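Centrosomal protein 43 (Homo sapiens, PDB 2D68) is required for anchoring microtubules to the centrosomes and for ciliation, with this chain forming its N-terminal dimerisation domain. Local coordinates at residues A39-Q42 with S46-Q49. Sequence-based numbering, arbitrary orientation.
Sequences AVFQ and STLQ
Phe-41 CE2 lies 4.1 Å from Thr-47 OG1, which approaches the ring obliquely. A water sits in the ring plane at its edge. The same water accepts from NE2 of Gln-42 and is hydrogen-bonded to Thr-47 OG1. The other flat group is the Gln-42 amide. Thr-47 O lies over one of its faces, 3.8 Å from Gln-42 NE2, as a packing contact and not a hydrogen bond. A second water donates to Leu-48 O and, weakly, to Gln-42 OE1. CG of Gln-42 is anti to its carbonyl carbon (chi1 -63°) and the chain extends beyond it, which carries the amide alongside 47-48. Helix 35-45, part of the LisH region, ends here in a Schellman motif, with Ser-46 at positive phi (58°). Its closing bond runs from Thr-47 N to Gln-42 O, 2.8 Å and fairly straight at 162°. Leu-48 turns back through CD2, 3.9 Å from Gln-42 CB. Thr-47 OG1 also bonds to the Thr-45 hydroxyl, which in turn bonds to Phe-41 O. Phe-41 packs on Val-25, Ala-26 and Leu-29 of helix 16-31 and on Thr-37 of the second subunit.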
ATOM      1  N   ALA B  39     -11.921  -2.366  -8.132  1.00 10.94           N
ATOM      2  CA  ALA B  39     -12.759  -1.953  -9.254  1.00 11.17           C
ATOM      3  C   ALA B  39     -12.801  -0.432  -9.420  1.00 10.61           C
ATOM      4  O   ALA B  39     -13.002   0.064 -10.535  1.00 10.49           O
ATOM      5  CB  ALA B  39     -14.158  -2.506  -9.074  1.00 11.53           C
ATOM      6  N   VAL B  40     -12.649   0.294  -8.309  1.00 10.97           N
ATOM      7  CA  VAL B  40     -12.590   1.768  -8.349  1.00 11.36           C
ATOM      8  C   VAL B  40     -11.151   2.271  -8.444  1.00 11.70           C
ATOM      9  O   VAL B  40     -10.859   3.229  -9.175  1.00 10.22           O
ATOM     10  CB  VAL B  40     -13.313   2.378  -7.127  1.00 12.32           C
ATOM     11  CG1 VAL B  40     -13.226   3.906  -7.111  1.00 13.55           C
ATOM     12  CG2 VAL B  40     -14.757   1.962  -7.138  1.00 13.52           C
ATOM     13  N   PHE B  41     -10.254   1.611  -7.714  1.00 10.50           N
ATOM     14  CA  PHE B  41      -8.810   1.930  -7.766  1.00 10.40           C
ATOM     15  C   PHE B  41      -8.251   1.967  -9.188  1.00 10.48           C
ATOM     16  O   PHE B  41      -7.535   2.898  -9.563  1.00 10.57           O
ATOM     17  CB  PHE B  41      -8.041   0.905  -6.932  1.00 10.92           C
ATOM     18  CG  PHE B  41      -6.545   1.136  -6.866  1.00 10.56           C
ATOM     19  CD1 PHE B  41      -6.001   1.972  -5.900  1.00 11.33           C
ATOM     20  CD2 PHE B  41      -5.686   0.475  -7.748  1.00 12.38           C
ATOM     21  CE1 PHE B  41      -4.612   2.162  -5.810  1.00 13.19           C
ATOM     22  CE2 PHE B  41      -4.299   0.666  -7.670  1.00 13.55           C
ATOM     23  CZ  PHE B  41      -3.767   1.511  -6.701  1.00 11.62           C
ATOM     24  N   GLN B  42      -8.573   0.951  -9.976  1.00 10.78           N
ATOM     25  CA  GLN B  42      -8.022   0.866 -11.323  1.00 11.67           C
ATOM     26  C   GLN B  42      -8.409   2.049 -12.239  1.00 11.93           C
ATOM     27  O   GLN B  42      -7.520   2.702 -12.801  1.00 11.50           O
ATOM     28  CB  GLN B  42      -8.277  -0.510 -11.912  1.00 12.37           C
ATOM     29  CG  GLN B  42      -7.547  -1.597 -11.098  1.00 14.40           C
ATOM     30  CD  GLN B  42      -7.529  -2.939 -11.779  1.00 17.58           C
ATOM     31  OE1 GLN B  42      -8.526  -3.368 -12.377  1.00 22.53           O
ATOM     32  NE2 GLN B  42      -6.396  -3.635 -11.673  1.00 22.21           N
ATOM     33  N   SER B  46      -5.940   5.192 -13.350  1.00 12.64           N
ATOM     34  CA  SER B  46      -5.612   4.924 -14.750  1.00 13.98           C
ATOM     35  C   SER B  46      -4.690   3.688 -14.873  1.00 14.40           C
ATOM     36  O   SER B  46      -3.694   3.693 -15.621  1.00 15.53           O
ATOM     37  CB  SER B  46      -4.992   6.169 -15.404  1.00 14.19           C
ATOM     38  OG  SER B  46      -5.897   7.256 -15.354  1.00 17.04           O
ATOM     39  N   THR B  47      -5.011   2.642 -14.115  1.00 14.50           N
ATOM     40  CA  THR B  47      -4.261   1.381 -14.170  1.00 14.58           C
ATOM     41  C   THR B  47      -5.182   0.201 -14.525  1.00 14.33           C
ATOM     42  O   THR B  47      -5.060  -0.898 -13.975  1.00 14.10           O
ATOM     43  CB  THR B  47      -3.431   1.125 -12.861  1.00 14.28           C
ATOM     44  OG1 THR B  47      -4.298   0.928 -11.736  1.00 14.07           O
ATOM     45  CG2 THR B  47      -2.468   2.294 -12.590  1.00 15.07           C
ATOM     46  N   LEU B  48      -6.102   0.437 -15.470  1.00 15.40           N
ATOM     47  CA  LEU B  48      -7.055  -0.599 -15.876  1.00 15.24           C
ATOM     48  C   LEU B  48      -6.392  -1.894 -16.379  1.00 14.48           C
ATOM     49  O   LEU B  48      -6.943  -2.995 -16.207  1.00 14.37           O
ATOM     50  CB  LEU B  48      -8.105  -0.051 -16.870  1.00 16.66           C
ATOM     51  CG  LEU B  48      -9.172   0.898 -16.262  1.00 18.02           C
ATOM     52  CD1 LEU B  48     -10.006   1.591 -17.328  1.00 23.14           C
ATOM     53  CD2 LEU B  48     -10.077   0.179 -15.275  1.00 21.24           C
ATOM     54  N   GLN B  49      -5.197  -1.756 -16.940  1.00 13.99           N
ATOM     55  CA  GLN B  49      -4.403  -2.903 -17.420  1.00 13.49           C
ATOM     56  C   GLN B  49      -3.703  -3.654 -16.280  1.00 12.97           C
ATOM     57  O   GLN B  49      -3.137  -4.727 -16.486  1.00 12.40           O
ATOM     58  CB  GLN B  49      -3.390  -2.427 -18.467  1.00 14.52           C
ATOM     59  CG  GLN B  49      -4.065  -1.849 -19.728  1.00 15.94           C
ATOM     60  CD  GLN B  49      -4.946  -2.883 -20.432  1.00 18.41           C
ATOM     61  OE1 GLN B  49      -6.137  -3.014 -20.135  1.00 19.94           O
ATOM     62  NE2 GLN B  49      -4.359  -3.622 -21.350  1.00 19.08           N
TER
HETATM   63  O   HOH W   1      -4.237  -1.734 -10.520  1.00 26.87           O
HETATM   64  O   HOH W   2      -9.678  -3.120 -15.627  1.00 27.53           O